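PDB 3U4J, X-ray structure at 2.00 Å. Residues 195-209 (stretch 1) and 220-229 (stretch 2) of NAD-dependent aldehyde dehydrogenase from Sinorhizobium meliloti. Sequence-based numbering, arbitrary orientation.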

ATOM      1  N   LYS A 195     -26.435  17.025  -7.196  1.00  9.09           N
ATOM      2  CA  LYS A 195     -27.335  17.525  -8.225  1.00 10.10           C
ATOM      3  C   LYS A 195     -27.677  16.431  -9.257  1.00  9.61           C
ATOM      4  O   LYS A 195     -26.872  16.153 -10.153  1.00 10.78           O
ATOM      5  N   PRO A 196     -28.837  15.769  -9.113  1.00 10.24           N
ATOM      6  CA  PRO A 196     -29.156  14.743 -10.117  1.00  9.47           C
ATOM      7  C   PRO A 196     -29.824  15.360 -11.346  1.00 10.16           C
ATOM      8  O   PRO A 196     -30.148  16.565 -11.356  1.00  9.23           O
ATOM      9  N   SER A 197     -30.022  14.543 -12.376  1.00  9.52           N
ATOM     10  CA  SER A 197     -30.655  15.011 -13.589  1.00 10.26           C
ATOM     11  C   SER A 197     -32.081  15.505 -13.340  1.00  9.54           C
ATOM     12  O   SER A 197     -32.819  14.940 -12.545  1.00  9.01           O
ATOM     13  N   GLU A 198     -32.454  16.552 -14.069  1.00 10.17           N
ATOM     14  CA  GLU A 198     -33.835  17.065 -14.137  1.00 10.73           C
ATOM     15  C   GLU A 198     -34.863  15.994 -14.447  1.00 10.70           C
ATOM     16  O   GLU A 198     -36.034  16.135 -14.069  1.00 10.93           O
ATOM     17  N   PHE A 199     -34.465  14.958 -15.188  1.00  9.40           N
ATOM     18  CA  PHE A 199     -35.368  13.830 -15.464  1.00 10.40           C
ATOM     19  C   PHE A 199     -35.550  12.807 -14.334  1.00  9.46           C
ATOM     20  O   PHE A 199     -36.514  12.045 -14.363  1.00  9.33           O
ATOM     21  N   THR A 200     -34.615  12.741 -13.395  1.00  8.85           N
ATOM     22  CA  THR A 200     -34.505  11.542 -12.537  1.00  9.45           C
ATOM     23  C   THR A 200     -34.014  11.899 -11.136  1.00 10.10           C
ATOM     24  O   THR A 200     -32.960  11.447 -10.691  1.00 11.24           O
ATOM     25  N   SER A 201     -34.775  12.719 -10.437  1.00  9.84           N
ATOM     26  CA  SER A 201     -34.308  13.198  -9.154  1.00  9.63           C
ATOM     27  C   SER A 201     -34.835  12.415  -7.958  1.00  9.71           C
ATOM     28  O   SER A 201     -34.351  12.593  -6.862  1.00 10.16           O
ATOM     29  N   GLY A 202     -35.810  11.548  -8.175  1.00  9.96           N
ATOM     30  CA  GLY A 202     -36.536  10.919  -7.078  1.00 10.14           C
ATOM     31  C   GLY A 202     -35.663  10.029  -6.213  1.00 10.18           C
ATOM     32  O   GLY A 202     -35.642  10.180  -4.984  1.00  9.93           O
ATOM     33  N   THR A 203     -34.918   9.102  -6.818  1.00 10.37           N
ATOM     34  CA  THR A 203     -34.083   8.237  -5.945  1.00 11.01           C
ATOM     35  C   THR A 203     -32.955   8.992  -5.229  1.00 10.26           C
ATOM     36  O   THR A 203     -32.563   8.598  -4.122  1.00 10.65           O
ATOM     37  N   SER A 204     -32.454  10.083  -5.823  1.00  8.88           N
ATOM     38  CA  SER A 204     -31.376  10.858  -5.202  1.00  8.71           C
ATOM     39  C   SER A 204     -31.822  11.674  -3.991  1.00  8.89           C
ATOM     40  O   SER A 204     -31.078  11.842  -3.041  1.00  9.03           O
ATOM     41  N   ILE A 205     -33.041  12.193  -4.047  1.00  9.55           N
ATOM     42  CA  ILE A 205     -33.622  12.904  -2.928  1.00  8.66           C
ATOM     43  C   ILE A 205     -33.915  11.863  -1.847  1.00  9.10           C
ATOM     44  O   ILE A 205     -33.614  12.080  -0.665  1.00  8.36           O
ATOM     45  N   ARG A 206     -34.482  10.730  -2.248  1.00  9.05           N
ATOM     46  CA  ARG A 206     -34.688   9.653  -1.269  1.00  9.49           C
ATOM     47  C   ARG A 206     -33.372   9.228  -0.601  1.00  9.01           C
ATOM     48  O   ARG A 206     -33.344   8.982   0.604  1.00  8.48           O
ATOM     49  N   LEU A 207     -32.284   9.164  -1.367  1.00  9.23           N
ATOM     50  CA  LEU A 207     -30.992   8.751  -0.778  1.00  8.72           C
ATOM     51  C   LEU A 207     -30.548   9.754   0.291  1.00  8.65           C
ATOM     52  O   LEU A 207     -30.068   9.348   1.359  1.00  8.25           O
ATOM     53  N   ALA A 208     -30.716  11.054   0.009  1.00  8.05           N
ATOM     54  CA  ALA A 208     -30.372  12.094   0.994  1.00  8.28           C
ATOM     55  C   ALA A 208     -31.277  11.986   2.224  1.00  7.81           C
ATOM     56  O   ALA A 208     -30.842  12.259   3.348  1.00  8.69           O
ATOM     57  N   GLU A 209     -32.529  11.612   1.992  1.00  8.16           N
ATOM     58  CA  GLU A 209     -33.487  11.436   3.089  1.00  9.26           C
ATOM     59  C   GLU A 209     -33.115  10.220   3.938  1.00  9.22           C
ATOM     60  O   GLU A 209     -33.239  10.250   5.162  1.00  9.75           O
ATOM     61  N   VAL A 220     -24.210  17.596   5.778  1.00  8.92           N
ATOM     62  CA  VAL A 220     -23.193  16.676   5.201  1.00  8.34           C
ATOM     63  C   VAL A 220     -23.612  16.231   3.801  1.00  8.60           C
ATOM     64  O   VAL A 220     -22.785  16.144   2.898  1.00  8.52           O
ATOM     65  N   PHE A 221     -24.896  15.951   3.627  1.00  8.41           N
ATOM     66  CA  PHE A 221     -25.396  15.396   2.368  1.00  8.71           C
ATOM     67  C   PHE A 221     -26.650  16.198   2.007  1.00  8.44           C
ATOM     68  O   PHE A 221     -27.717  16.024   2.606  1.00  9.62           O
ATOM     69  N   ASN A 222     -26.501  17.096   1.035  1.00  8.57           N
ATOM     70  CA  ASN A 222     -27.577  17.987   0.594  1.00  8.13           C
ATOM     71  C   ASN A 222     -27.908  17.613  -0.840  1.00  8.49           C
ATOM     72  O   ASN A 222     -27.024  17.142  -1.569  1.00  7.08           O
ATOM     73  N   VAL A 223     -29.153  17.842  -1.259  1.00  8.24           N
ATOM     74  CA  VAL A 223     -29.524  17.568  -2.643  1.00  9.55           C
ATOM     75  C   VAL A 223     -30.317  18.754  -3.194  1.00  9.61           C
ATOM     76  O   VAL A 223     -31.245  19.224  -2.543  1.00  8.53           O
ATOM     77  N   VAL A 224     -29.968  19.168  -4.415  1.00  9.55           N
ATOM     78  CA  VAL A 224     -30.675  20.230  -5.121  1.00 10.06           C
ATOM     79  C   VAL A 224     -31.114  19.678  -6.476  1.00 10.25           C
ATOM     80  O   VAL A 224     -30.475  18.773  -7.026  1.00 10.47           O
ATOM     81  N   THR A 225     -32.218  20.206  -6.992  1.00 10.43           N
ATOM     82  CA  THR A 225     -32.788  19.730  -8.242  1.00 10.20           C
ATOM     83  C   THR A 225     -33.067  20.924  -9.162  1.00 11.10           C
ATOM     84  O   THR A 225     -33.235  22.074  -8.704  1.00 10.02           O
ATOM     85  N   GLY A 226     -33.122  20.655 -10.453  1.00 10.95           N
ATOM     86  CA  GLY A 226     -33.289  21.737 -11.399  1.00 12.23           C
ATOM     87  C   GLY A 226     -32.740  21.374 -12.760  1.00 13.14           C
ATOM     88  O   GLY A 226     -32.362  20.206 -13.017  1.00 12.20           O
ATOM     89  N   TYR A 227     -32.673  22.372 -13.640  1.00 13.16           N
ATOM     90  CA  TYR A 227     -32.101  22.116 -14.955  1.00 14.32           C
ATOM     91  C   TYR A 227     -30.581  22.035 -14.862  1.00 13.89           C
ATOM     92  O   TYR A 227     -30.013  22.195 -13.758  1.00 13.29           O
ATOM     93  N   GLY A 228     -29.917  21.778 -15.993  1.00 14.59           N
ATOM     94  CA  GLY A 228     -28.447  21.695 -16.004  1.00 16.36           C
ATOM     95  C   GLY A 228     -27.814  22.954 -15.410  1.00 18.19           C
ATOM     96  O   GLY A 228     -26.907  22.889 -14.571  1.00 18.28           O
ATOM     97  N   ASP A 229     -28.299  24.112 -15.847  1.00 18.54           N
ATOM     98  CA  ASP A 229     -27.916  25.377 -15.229  1.00 19.51           C
ATOM     99  C   ASP A 229     -29.183  25.976 -14.619  1.00 19.38           C
ATOM    100  O   ASP A 229     -30.292  25.662 -15.063  1.00 19.51           O
TER

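The contact divides into an apolar half, where helix 202-209 runs roughly antiparallel to strand 221-223 (151° between their directions, 8.2 Å at closest approach), and a polar half, where the segment from K195 to E198 meets the segment from G226 to G228.

In the apolar half the strand alternates: F221 and V223 point toward the helix, while N222 between them points away. The helix comes close to the strand at A208. Its CB lies 3.2 Å from V223 CG2, a tight fit, and its CA sits over one face of the F221 ring, 3.8 Å from the centroid and 17° off the ring normal, a CH-pi contact. F221, chi1 t, is further bounded by L207 (t, p), whose CG comes within 3.8 Å of F221 CE2. V223, also t, spreads its two methyls among several neighbors: CG1 reaches I205 CG1 at 4.0 Å and P196 CD at 3.9 Å, while CG2 lies against A208. The CB of I205 points sideways, yet its m, t rotamer brings CD1 to 3.7 Å from T225 CG2. That same methyl of T225, chi1 p, also meets S201 CB at 3.6 Å.

The polar half is organized by one lysine. K195 starts sideways, and its t, m, t, t chain carries the amine to backbone carbonyls of both stretches: NZ donates to G226 O at 2.9 Å and to P196 O at 2.8 Å, with a weak third bond to Y227 O at 3.4 Å. The aliphatic part is used too, with K195 CG 4.0 Å from V224 CG2. At the backbone, K195 CA makes a nearly straight CA-H...O contact with V224 O, 3.6 Å away.

E198 (p, t) points toward the other stretch and places OE1 at the edge of the Y227 ring, 3.5 Å from CD1; Y227 itself starts away and its m rotamer returns the ring. The backbone angles of G226 call for glycine, since a CB would jam against the preceding carbonyl oxygen.

Two waters complete the seam. Water 1 accepts from G226 N (2.9 Å) and donates to P196 O (2.9 Å) and S201 OG (2.7 Å); S201, chi1 m, in turn donates from OG to S197 O at 2.8 Å. Water 2 donates to A208 O at 2.7 Å and F221 O at 2.8 Å, joining helix and strand backbones. The rule to read here is a small residue against an aromatic face, with backbone carbonyls served by a lysine and waters.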

ATOM      1  CB  LYS A 195     -26.683  18.715  -8.926  1.00  9.36           C
ATOM      2  CG  LYS A 195     -27.688  19.640  -9.600  1.00 13.22           C
ATOM      3  CD  LYS A 195     -27.963  19.232 -10.975  1.00 16.59           C
ATOM      4  CE  LYS A 195     -29.320  19.786 -11.403  1.00 16.68           C
ATOM      5  NZ  LYS A 195     -29.685  19.037 -12.622  1.00 14.51           N
ATOM      6  CB  PRO A 196     -30.114  13.823  -9.382  1.00 10.18           C
ATOM      7  CG  PRO A 196     -30.806  14.745  -8.383  1.00 10.86           C
ATOM      8  CD  PRO A 196     -29.835  15.820  -8.026  1.00  9.69           C
ATOM      9  CB  SER A 197     -30.703  13.885 -14.623  1.00  9.67           C
ATOM     10  OG  SER A 197     -31.525  14.280 -15.694  1.00 11.16           O
ATOM     11  CB  GLU A 198     -33.922  18.153 -15.217  1.00 11.17           C
ATOM     12  CG  GLU A 198     -33.692  17.596 -16.633  1.00 14.49           C
ATOM     13  CD  GLU A 198     -33.335  18.678 -17.663  1.00 21.55           C
ATOM     14  OE1 GLU A 198     -34.170  18.909 -18.557  1.00 22.68           O
ATOM     15  OE2 GLU A 198     -32.239  19.290 -17.570  1.00 22.87           O
ATOM     16  CB  PHE A 199     -34.917  13.026 -16.700  1.00 10.50           C
ATOM     17  CG  PHE A 199     -34.813  13.845 -17.958  1.00 15.33           C
ATOM     18  CD1 PHE A 199     -35.897  14.608 -18.401  1.00 20.51           C
ATOM     19  CD2 PHE A 199     -33.646  13.858 -18.690  1.00 18.01           C
ATOM     20  CE1 PHE A 199     -35.816  15.369 -19.581  1.00 20.28           C
ATOM     21  CE2 PHE A 199     -33.541  14.613 -19.872  1.00 23.57           C
ATOM     22  CZ  PHE A 199     -34.630  15.375 -20.314  1.00 21.88           C
ATOM     23  CB  THR A 200     -33.564  10.480 -13.136  1.00  8.91           C
ATOM     24  OG1 THR A 200     -32.307  11.084 -13.450  1.00  7.23           O
ATOM     25  CG2 THR A 200     -34.138   9.875 -14.434  1.00  9.96           C
ATOM     26  CB  SER A 201     -34.632  14.687  -9.021  1.00  9.31           C
ATOM     27  OG  SER A 201     -33.897  15.420  -9.985  1.00  9.75           O
ATOM     28  CB  THR A 203     -33.548   6.949  -6.640  1.00 10.81           C
ATOM     29  OG1 THR A 203     -32.719   7.314  -7.727  1.00 13.22           O
ATOM     30  CG2 THR A 203     -34.682   6.095  -7.112  1.00 10.84           C
ATOM     31  CB  SER A 204     -30.701  11.774  -6.241  1.00  9.05           C
ATOM     32  OG  SER A 204     -30.127  10.938  -7.255  1.00 10.85           O
ATOM     33  CB  ILE A 205     -34.933  13.635  -3.373  1.00  9.48           C
ATOM     34  CG1 ILE A 205     -34.582  14.920  -4.137  1.00  9.44           C
ATOM     35  CG2 ILE A 205     -35.830  13.923  -2.178  1.00  5.47           C
ATOM     36  CD1 ILE A 205     -35.763  15.483  -4.954  1.00  8.26           C
ATOM     37  CB  ARG A 206     -35.433   8.414  -1.846  1.00  9.18           C
ATOM     38  CG  ARG A 206     -36.903   8.631  -2.203  1.00 11.88           C
ATOM     39  CD  ARG A 206     -37.795   8.935  -1.003  1.00 15.05           C
ATOM     40  NE  ARG A 206     -38.008   7.751  -0.163  1.00 15.93           N
ATOM     41  CZ  ARG A 206     -37.682   7.666   1.131  1.00 16.74           C
ATOM     42  NH1 ARG A 206     -37.135   8.695   1.763  1.00 14.97           N
ATOM     43  NH2 ARG A 206     -37.923   6.545   1.806  1.00 16.43           N
ATOM     44  CB  LEU A 207     -29.911   8.598  -1.860  1.00  8.22           C
ATOM     45  CG  LEU A 207     -28.523   8.100  -1.504  1.00  8.69           C
ATOM     46  CD1 LEU A 207     -28.572   6.739  -0.768  1.00 11.85           C
ATOM     47  CD2 LEU A 207     -27.672   7.974  -2.786  1.00  9.92           C
ATOM     48  CB  ALA A 208     -30.480  13.489   0.387  1.00  7.98           C
ATOM     49  CB  GLU A 209     -34.929  11.365   2.559  1.00  9.61           C
ATOM     50  CG  GLU A 209     -35.368  12.702   1.904  1.00 10.68           C
ATOM     51  CD  GLU A 209     -36.758  12.640   1.266  1.00 15.04           C
ATOM     52  OE1 GLU A 209     -37.295  11.530   1.040  1.00 18.52           O
ATOM     53  OE2 GLU A 209     -37.319  13.710   0.954  1.00 16.80           O
ATOM     54  CB  VAL A 220     -22.948  15.443   6.074  1.00  8.49           C
ATOM     55  CG1 VAL A 220     -21.969  14.462   5.361  1.00  8.93           C
ATOM     56  CG2 VAL A 220     -22.363  15.844   7.420  1.00  7.15           C
ATOM     57  CB  PHE A 221     -25.669  13.881   2.570  1.00  7.94           C
ATOM     58  CG  PHE A 221     -26.149  13.122   1.326  1.00 10.00           C
ATOM     59  CD1 PHE A 221     -26.344  13.739   0.095  1.00  8.45           C
ATOM     60  CD2 PHE A 221     -26.452  11.752   1.439  1.00  8.87           C
ATOM     61  CE1 PHE A 221     -26.810  13.006  -1.010  1.00  8.32           C
ATOM     62  CE2 PHE A 221     -26.896  11.010   0.343  1.00 10.37           C
ATOM     63  CZ  PHE A 221     -27.091  11.637  -0.883  1.00  8.29           C
ATOM     64  CB  ASN A 222     -27.066  19.440   0.582  1.00  7.63           C
ATOM     65  CG  ASN A 222     -26.496  19.859   1.908  1.00  8.48           C
ATOM     66  OD1 ASN A 222     -27.236  20.208   2.815  1.00  8.99           O
ATOM     67  ND2 ASN A 222     -25.169  19.836   2.028  1.00  8.03           N
ATOM     68  CB  VAL A 223     -30.383  16.294  -2.785  1.00  9.99           C
ATOM     69  CG1 VAL A 223     -30.715  15.987  -4.253  1.00  8.89           C
ATOM     70  CG2 VAL A 223     -29.621  15.120  -2.266  1.00 14.88           C
ATOM     71  CB  VAL A 224     -29.808  21.515  -5.270  1.00 10.09           C
ATOM     72  CG1 VAL A 224     -29.553  22.144  -3.910  1.00 11.68           C
ATOM     73  CG2 VAL A 224     -28.473  21.216  -5.973  1.00 10.43           C
ATOM     74  CB  THR A 225     -34.084  18.917  -8.004  1.00 10.70           C
ATOM     75  OG1 THR A 225     -35.052  19.728  -7.309  1.00 11.90           O
ATOM     76  CG2 THR A 225     -33.782  17.654  -7.152  1.00 10.48           C
ATOM     77  CB  TYR A 227     -32.594  23.166 -15.960  1.00 14.63           C
ATOM     78  CG  TYR A 227     -34.068  23.042 -16.204  1.00 14.84           C
ATOM     79  CD1 TYR A 227     -34.582  21.966 -16.924  1.00 15.95           C
ATOM     80  CD2 TYR A 227     -34.961  23.995 -15.710  1.00 16.49           C
ATOM     81  CE1 TYR A 227     -35.958  21.845 -17.148  1.00 17.82           C
ATOM     82  CE2 TYR A 227     -36.338  23.877 -15.930  1.00 17.23           C
ATOM     83  CZ  TYR A 227     -36.821  22.809 -16.653  1.00 19.41           C
ATOM     84  OH  TYR A 227     -38.179  22.678 -16.894  1.00 22.19           O
ATOM     85  CB  ASP A 229     -27.288  26.334 -16.260  1.00 19.95           C
ATOM     86  CG  ASP A 229     -25.881  25.904 -16.683  1.00 23.35           C
ATOM     87  OD1 ASP A 229     -25.133  25.313 -15.866  1.00 27.45           O
ATOM     88  OD2 ASP A 229     -25.514  26.143 -17.847  1.00 27.18           O
TER
HETATM   89  O   HOH W   1     -32.739  17.756 -10.744  1.00 11.84           O
HETATM   90  O   HOH W   2     -28.953  14.036   4.198  1.00 10.23           O